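Local atomic coordinates of CsoZ (Staphylococcus aureus, PDB entry 6FF1), a protein that probably carries copper ions as a small metallochaperone of the heavy-metal-associated (HMA) family in the copper homeostasis of the bacterium. Residues A[59-63]-A[64-68]; A[18-21]-A[22-26]; A[52-55]-A[56-59]. All coordinates share one frame; numbering follows the deposited sequence.

Overall arrangement
CsoZ has the beta-alpha-beta-beta-alpha-beta order of the ferredoxin-like HMA fold: two helices, 15-26 and 53-62, packed on one face of a four-stranded antiparallel sheet. Contact 2 comes first along the chain and lies within helix 15-26. Contact 3 opens helix 53-62, and contact 1 carries that helix through its C-terminal end into edge strand 66-68; the two share E59. Their centres are about 9 Å apart, while contact 2 lies about 12 Å from contact 1 and 13 Å from contact 3. The helices meet through apolar side chains and the R24 to E59 salt bridge; with the turn back to the sheet edge, the contacts join helical layer to sheet.

Contact 1: residues A[59-63]-A[64-68]; sequences EIYDE and GYKIV
G64 donates its N-H to Y61 O at 3.0 Å, the first of two bonds back into the last turn of helix 53-62 that make a Schellman motif. Its phi of 102° is one that glycine reaches easily, having no CB to meet the carbonyl oxygen of E63. Y65 supplies the second bond, from its N to I60 O (3.2 Å). Its ring, set by a chi1 of -50° that leaves CG anti to the carbonyl carbon, lies with one face over E63 O, offset toward the rim, while CE2 meets E63 CB at 3.6 Å. A tyrosine suits this place because the ring packs and the hydroxyl still reaches a water, which in turn donates to E63 OE1. The backbone oxygen of Y65 sits over the centre of the Y61 ring, 3.7 Å above its plane, and a second water bridges it to Y61 O. K66 turns its CB away from the helix, yet its bent chain brings CD to within 3.6 Å of Y61 CE2, the two side chains crossing at about a right angle. I67 points toward the helix. Its N-H is taken by Y61 OH at 3.0 Å, a side chain thus serving a strand amide, and its CD1 lies at the edge of the same ring, in plane. On the inner side I67 CG1 reaches I60 CG2 at 3.9 Å, two branched residues crossing at about a right angle. I60 and I67 both rest on I7 of strand 3-10, to which strand 66-68 is hydrogen-bonded, while Y65 touches Q17 and E63 touches L21 on helix 15-26.

Contact 2: residues A[18-21]-A[22-26]; sequences VSQL and TERIS
Two successive turns of helix 15-26, the first helix of the HMA fold, meet here through T22 and V18, Q20 and R24, and L21 and I25. Regular i to i+4 backbone bonds run through the segment, and T22 adds a side-chain bond to one of them. Its OG1 donates to V18 O at 2.7 Å, while its own N-H reaches the same oxygen at 2.8 Å; the two donors come from opposite faces of the carbonyl plane. The chi1 of -60°, with OG1 anti to the carbonyl carbon, leans the hydroxyl back over the preceding turn. S26 repeats the arrangement one turn on, its OG donating to T22 O at 2.7 Å. Threonine and serine thus meet their hydroxyls' need for a partner within the helix itself. On another side, Q20 and R24 lie alongside each other, pointing the same way. The amide and guanidinium planes are 23° apart, and Q20 NE2 comes to 3.5 Å from R24 CG, so the glutamine end rests on the aliphatic part of the arginine; the charged end is held by E59 in a salt bridge. The buried side belongs to L21 and I25, whose CD1 atoms meet at 3.7 Å, and I25 CG1 also lies 3.3 Å from L21 O. Their branched hydrocarbon fits a face that turns inward: L21 packs on I36 of strand 31-36 and on I60, while I25 touches V34 of the same strand and both I56 and I60 of helix 53-62.

Contact 3: residues A[52-55]-A[56-59]; sequences NLNS and IEKE
I56, together with the partly covered L53 and E57, forms the close-packed part of this first stretch of helix 53-62. E57 CG lies 3.1 Å from L53 O, and E57 CD approaches L53 CG at 3.6 Å, the extended glutamate chain crossing the leucine side chain obliquely. That course starts from a chi1 of -65°, which puts CG beside the backbone N and leads the chain back toward the helix start. E57 N is also hydrogen-bonded to L53 O at 2.8 Å. I56 is the buried residue: its CG1 lies 3.4 Å from N52 O, the carbonyl that also takes its N-H at 3.1 Å, and its branched side chain reaches I7 and Y47 in the sheet as well as M28. L53 continues that apolar surface, touching the same two sheet residues. At the very end of the helix N52 is the N-cap: its OD1 accepts S55 N at 2.9 Å, with the donor tilted 27° from the amide plane. Asparagine fits because its short side chain can fold back onto a first-turn amide that has no preceding helical carbonyl to bond.

The other side is more open. N54 is exposed, its amide and the E57 carboxylate lying with planes 15° apart and no bond between them, and K58 sends its chain away from this turn to a salt bridge with D62. The chemistry is thus that of a helix start both capped and covered: the N52 amide oxygen satisfies a first-turn N-H, and E57 lays its hydrocarbon and carboxylate carbon along L53.

Contact 1: residues A[59-63]-A[64-68]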
loop_
_atom_site.group_PDB
_atom_site.type_symbol
_atom_site.label_atom_id
_atom_site.label_comp_id
_atom_site.label_asym_id
_atom_site.label_seq_id
_atom_site.Cartn_x
_atom_site.Cartn_y
_atom_site.Cartn_z
ATOM N N GLU A 59 -6.982 -0.836 3.004
ATOM C CA GLU A 59 -7.029 0.386 2.195
ATOM C C GLU A 59 -6.879 0.095 0.718
ATOM O O GLU A 59 -7.590 0.671 -0.116
ATOM C CB GLU A 59 -5.967 1.361 2.633
ATOM C CG GLU A 59 -5.948 2.657 1.839
ATOM C CD GLU A 59 -7.228 3.447 1.909
ATOM O OE1 GLU A 59 -7.906 3.437 2.946
ATOM O OE2 GLU A 59 -7.573 4.213 0.982
ATOM N N ILE A 60 -6.000 -0.852 0.398
ATOM C CA ILE A 60 -5.854 -1.296 -1.003
ATOM C C ILE A 60 -7.155 -1.791 -1.541
ATOM O O ILE A 60 -7.564 -1.448 -2.639
ATOM C CB ILE A 60 -4.690 -2.243 -1.120
ATOM C CG1 ILE A 60 -3.391 -1.526 -0.754
ATOM C CG2 ILE A 60 -4.612 -2.885 -2.501
ATOM C CD1 ILE A 60 -2.179 -2.465 -0.552
ATOM N N TYR A 61 -7.796 -2.690 -0.791
ATOM C CA TYR A 61 -9.066 -3.224 -1.188
ATOM C C TYR A 61 -10.169 -2.163 -1.254
ATOM O O TYR A 61 -11.022 -2.174 -2.155
ATOM C CB TYR A 61 -9.490 -4.392 -0.270
ATOM C CG TYR A 61 -8.981 -5.695 -0.786
ATOM C CD1 TYR A 61 -7.646 -5.997 -0.694
ATOM C CD2 TYR A 61 -9.800 -6.565 -1.445
ATOM C CE1 TYR A 61 -7.151 -7.154 -1.242
ATOM C CE2 TYR A 61 -9.306 -7.753 -1.970
ATOM C CZ TYR A 61 -7.975 -8.003 -1.904
ATOM O OH TYR A 61 -7.408 -9.129 -2.469
ATOM N N ASP A 62 -10.169 -1.258 -0.292
ATOM C CA ASP A 62 -11.185 -0.195 -0.294
ATOM C C ASP A 62 -11.123 0.695 -1.516
ATOM O O ASP A 62 -12.139 1.242 -1.964
ATOM C CB ASP A 62 -11.076 0.658 0.970
ATOM C CG ASP A 62 -11.580 -0.064 2.214
ATOM O OD1 ASP A 62 -12.211 -1.143 2.091
ATOM O OD2 ASP A 62 -11.315 0.480 3.285
ATOM N N GLU A 63 -9.924 0.846 -2.069
ATOM C CA GLU A 63 -9.739 1.623 -3.291
ATOM C C GLU A 63 -10.034 0.852 -4.563
ATOM O O GLU A 63 -9.921 1.437 -5.648
ATOM C CB GLU A 63 -8.345 2.269 -3.300
ATOM C CG GLU A 63 -8.180 3.225 -2.168
ATOM C CD GLU A 63 -6.993 4.136 -2.294
ATOM O OE1 GLU A 63 -6.479 4.345 -3.397
ATOM O OE2 GLU A 63 -6.466 4.621 -1.268
ATOM N N GLY A 64 -10.369 -0.424 -4.451
ATOM C CA GLY A 64 -10.824 -1.206 -5.537
ATOM C C GLY A 64 -9.831 -2.159 -6.149
ATOM O O GLY A 64 -10.099 -2.702 -7.218
ATOM N N TYR A 65 -8.672 -2.327 -5.501
ATOM C CA TYR A 65 -7.650 -3.193 -6.040
ATOM C C TYR A 65 -7.686 -4.549 -5.352
ATOM O O TYR A 65 -8.464 -4.803 -4.429
ATOM C CB TYR A 65 -6.277 -2.507 -5.875
ATOM C CG TYR A 65 -6.328 -1.084 -6.395
ATOM C CD1 TYR A 65 -6.674 -0.798 -7.716
ATOM C CD2 TYR A 65 -6.122 -0.026 -5.556
ATOM C CE1 TYR A 65 -6.826 0.491 -8.143
ATOM C CE2 TYR A 65 -6.215 1.261 -5.987
ATOM C CZ TYR A 65 -6.562 1.492 -7.307
ATOM O OH TYR A 65 -6.773 2.801 -7.704
ATOM N N LYS A 66 -6.883 -5.452 -5.851
ATOM C CA LYS A 66 -6.741 -6.807 -5.266
ATOM C C LYS A 66 -5.313 -7.049 -4.919
ATOM O O LYS A 66 -4.414 -6.363 -5.386
ATOM C CB LYS A 66 -7.259 -7.844 -6.228
ATOM C CG LYS A 66 -8.672 -7.624 -6.675
ATOM C CD LYS A 66 -9.663 -7.796 -5.562
ATOM C CE LYS A 66 -11.100 -7.426 -5.963
ATOM N NZ LYS A 66 -11.547 -8.306 -7.072
ATOM N N ILE A 67 -5.114 -8.106 -4.139
ATOM C CA ILE A 67 -3.845 -8.516 -3.648
ATOM C C ILE A 67 -3.664 -9.993 -3.916
ATOM O O ILE A 67 -4.611 -10.750 -3.779
ATOM C CB ILE A 67 -3.644 -8.178 -2.164
ATOM C CG1 ILE A 67 -3.690 -6.659 -1.984
ATOM C CG2 ILE A 67 -2.349 -8.732 -1.627
ATOM C CD1 ILE A 67 -3.732 -6.256 -0.530
ATOM N N VAL A 68 -2.479 -10.363 -4.285
ATOM C CA VAL A 68 -2.057 -11.743 -4.298
ATOM C C VAL A 68 -1.481 -12.046 -2.939
ATOM O O VAL A 68 -0.482 -11.486 -2.555
ATOM C CB VAL A 68 -1.058 -12.056 -5.425
ATOM C CG1 VAL A 68 -0.750 -13.522 -5.443
ATOM C CG2 VAL A 68 -1.614 -11.639 -6.754
HETATM O O HOH W 1 -11.131 -4.306 -4.026
HETATM O O HOH W 2 -6.103 4.773 -6.048
#

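Contact 2: residues A[18-21]-A[22-26]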
loop_
_atom_site.group_PDB
_atom_site.type_symbol
_atom_site.label_atom_id
_atom_site.label_comp_id
_atom_site.label_asym_id
_atom_site.label_seq_id
_atom_site.Cartn_x
_atom_site.Cartn_y
_atom_site.Cartn_z
ATOM N N VAL A 18 -2.067 5.625 -8.527
ATOM C CA VAL A 18 -0.875 5.443 -7.747
ATOM C C VAL A 18 -0.731 6.551 -6.723
ATOM O O VAL A 18 -0.431 6.301 -5.554
ATOM C CB VAL A 18 0.383 5.332 -8.628
ATOM C CG1 VAL A 18 1.640 5.456 -7.797
ATOM C CG2 VAL A 18 0.350 4.092 -9.470
ATOM N N SER A 19 -0.906 7.779 -7.165
ATOM C CA SER A 19 -0.793 8.924 -6.295
ATOM C C SER A 19 -1.769 8.859 -5.137
ATOM O O SER A 19 -1.369 9.082 -3.967
ATOM C CB SER A 19 -0.984 10.237 -7.090
ATOM O OG SER A 19 0.056 10.352 -8.034
ATOM N N GLN A 20 -3.006 8.549 -5.428
ATOM C CA GLN A 20 -4.041 8.496 -4.406
ATOM C C GLN A 20 -3.762 7.395 -3.389
ATOM O O GLN A 20 -3.872 7.633 -2.176
ATOM C CB GLN A 20 -5.417 8.310 -5.005
ATOM C CG GLN A 20 -6.552 8.074 -3.998
ATOM C CD GLN A 20 -6.805 9.164 -2.952
ATOM O OE1 GLN A 20 -6.070 10.167 -2.841
ATOM N NE2 GLN A 20 -7.846 8.944 -2.137
ATOM N N LEU A 21 -3.396 6.214 -3.848
ATOM C CA LEU A 21 -3.149 5.123 -2.937
ATOM C C LEU A 21 -1.894 5.363 -2.141
ATOM O O LEU A 21 -1.829 5.072 -0.928
ATOM C CB LEU A 21 -3.075 3.825 -3.714
ATOM C CG LEU A 21 -2.870 2.577 -2.871
ATOM C CD1 LEU A 21 -4.021 2.360 -1.913
ATOM C CD2 LEU A 21 -2.677 1.370 -3.760
ATOM N N THR A 22 -0.861 5.934 -2.772
ATOM C CA THR A 22 0.334 6.265 -2.054
ATOM C C THR A 22 0.025 7.191 -0.892
ATOM O O THR A 22 0.536 7.005 0.219
ATOM C CB THR A 22 1.400 6.858 -2.966
ATOM O OG1 THR A 22 1.738 5.898 -3.987
ATOM C CG2 THR A 22 2.626 7.203 -2.220
ATOM N N GLU A 23 -0.723 8.243 -1.158
ATOM C CA GLU A 23 -1.039 9.205 -0.123
ATOM C C GLU A 23 -1.869 8.590 0.996
ATOM O O GLU A 23 -1.564 8.804 2.164
ATOM C CB GLU A 23 -1.766 10.421 -0.757
ATOM C CG GLU A 23 -2.075 11.495 0.229
ATOM C CD GLU A 23 -0.924 12.483 0.492
ATOM O OE1 GLU A 23 0.251 12.157 0.196
ATOM O OE2 GLU A 23 -1.204 13.610 0.991
ATOM N N ARG A 24 -2.894 7.850 0.639
ATOM C CA ARG A 24 -3.760 7.221 1.616
ATOM C C ARG A 24 -2.981 6.252 2.508
ATOM O O ARG A 24 -3.156 6.280 3.738
ATOM C CB ARG A 24 -4.950 6.555 0.993
ATOM C CG ARG A 24 -5.959 7.518 0.416
ATOM C CD ARG A 24 -6.908 7.988 1.501
ATOM N NE ARG A 24 -7.674 6.926 2.094
ATOM C CZ ARG A 24 -8.477 7.062 3.117
ATOM N NH1 ARG A 24 -8.739 8.270 3.610
ATOM N NH2 ARG A 24 -9.116 6.029 3.638
ATOM N N ILE A 25 -2.156 5.392 1.921
ATOM C CA ILE A 25 -1.391 4.501 2.734
ATOM C C ILE A 25 -0.365 5.271 3.551
ATOM O O ILE A 25 -0.220 5.057 4.784
ATOM C CB ILE A 25 -0.715 3.428 1.900
ATOM C CG1 ILE A 25 -1.767 2.538 1.230
ATOM C CG2 ILE A 25 0.238 2.626 2.754
ATOM C CD1 ILE A 25 -1.148 1.524 0.277
ATOM N N SER A 26 0.344 6.211 2.958
ATOM C CA SER A 26 1.396 6.925 3.638
ATOM C C SER A 26 0.852 7.664 4.858
ATOM O O SER A 26 1.551 7.800 5.834
ATOM C CB SER A 26 2.027 8.000 2.743
ATOM O OG SER A 26 2.766 7.382 1.726
#

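Contact 3: residues A[52-55]-A[56-59]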
loop_
_atom_site.group_PDB
_atom_site.type_symbol
_atom_site.label_atom_id
_atom_site.label_comp_id
_atom_site.label_asym_id
_atom_site.label_seq_id
_atom_site.Cartn_x
_atom_site.Cartn_y
_atom_site.Cartn_z
ATOM N N ASN A 52 -0.736 -1.927 10.473
ATOM C CA ASN A 52 -0.386 -3.304 10.344
ATOM C C ASN A 52 -0.714 -3.738 8.944
ATOM O O ASN A 52 -1.350 -3.011 8.195
ATOM C CB ASN A 52 -1.076 -4.178 11.397
ATOM C CG ASN A 52 -2.545 -3.931 11.457
ATOM O OD1 ASN A 52 -3.299 -4.191 10.530
ATOM N ND2 ASN A 52 -2.966 -3.408 12.607
ATOM N N LEU A 53 -0.260 -4.922 8.578
ATOM C CA LEU A 53 -0.458 -5.354 7.194
ATOM C C LEU A 53 -1.918 -5.361 6.863
ATOM O O LEU A 53 -2.350 -4.970 5.769
ATOM C CB LEU A 53 0.184 -6.708 6.980
ATOM C CG LEU A 53 0.141 -7.231 5.568
ATOM C CD1 LEU A 53 0.856 -6.322 4.639
ATOM C CD2 LEU A 53 0.726 -8.631 5.493
ATOM N N ASN A 54 -2.753 -5.902 7.767
ATOM C CA ASN A 54 -4.139 -5.992 7.465
ATOM C C ASN A 54 -4.802 -4.654 7.169
ATOM O O ASN A 54 -5.662 -4.538 6.295
ATOM C CB ASN A 54 -4.924 -6.742 8.557
ATOM C CG ASN A 54 -4.701 -8.233 8.508
ATOM O OD1 ASN A 54 -4.018 -8.765 7.640
ATOM N ND2 ASN A 54 -5.238 -8.914 9.515
ATOM N N SER A 55 -4.454 -3.643 7.954
ATOM C CA SER A 55 -5.085 -2.315 7.762
ATOM C C SER A 55 -4.569 -1.662 6.455
ATOM O O SER A 55 -5.335 -1.006 5.786
ATOM C CB SER A 55 -4.865 -1.395 8.969
ATOM O OG SER A 55 -3.489 -1.076 9.232
ATOM N N ILE A 56 -3.310 -1.892 6.107
ATOM C CA ILE A 56 -2.795 -1.393 4.818
ATOM C C ILE A 56 -3.507 -2.067 3.672
ATOM O O ILE A 56 -3.941 -1.462 2.708
ATOM C CB ILE A 56 -1.306 -1.589 4.784
ATOM C CG1 ILE A 56 -0.624 -0.733 5.831
ATOM C CG2 ILE A 56 -0.765 -1.254 3.403
ATOM C CD1 ILE A 56 0.832 -1.081 6.082
ATOM N N GLU A 57 -3.615 -3.398 3.792
ATOM C CA GLU A 57 -4.319 -4.150 2.775
ATOM C C GLU A 57 -5.780 -3.769 2.624
ATOM O O GLU A 57 -6.306 -3.734 1.529
ATOM C CB GLU A 57 -4.139 -5.657 3.015
ATOM C CG GLU A 57 -2.656 -6.016 2.844
ATOM C CD GLU A 57 -2.360 -7.449 2.977
ATOM O OE1 GLU A 57 -3.102 -8.130 3.783
ATOM O OE2 GLU A 57 -1.447 -7.897 2.247
ATOM N N LYS A 58 -6.421 -3.458 3.745
ATOM C CA LYS A 58 -7.790 -3.040 3.679
ATOM C C LYS A 58 -7.913 -1.759 2.844
ATOM O O LYS A 58 -8.863 -1.607 2.089
ATOM C CB LYS A 58 -8.336 -2.834 5.077
ATOM C CG LYS A 58 -9.745 -2.274 5.094
ATOM C CD LYS A 58 -10.353 -2.154 6.485
ATOM C CE LYS A 58 -11.837 -1.812 6.422
ATOM N NZ LYS A 58 -12.102 -0.458 5.914
ATOM N N GLU A 59 -6.982 -0.836 3.004
ATOM C CA GLU A 59 -7.029 0.386 2.195
ATOM C C GLU A 59 -6.879 0.095 0.718
ATOM O O GLU A 59 -7.590 0.671 -0.116
ATOM C CB GLU A 59 -5.967 1.361 2.633
ATOM C CG GLU A 59 -5.948 2.657 1.839
ATOM C CD GLU A 59 -7.228 3.447 1.909
ATOM O OE1 GLU A 59 -7.906 3.437 2.946
ATOM O OE2 GLU A 59 -7.573 4.213 0.982
#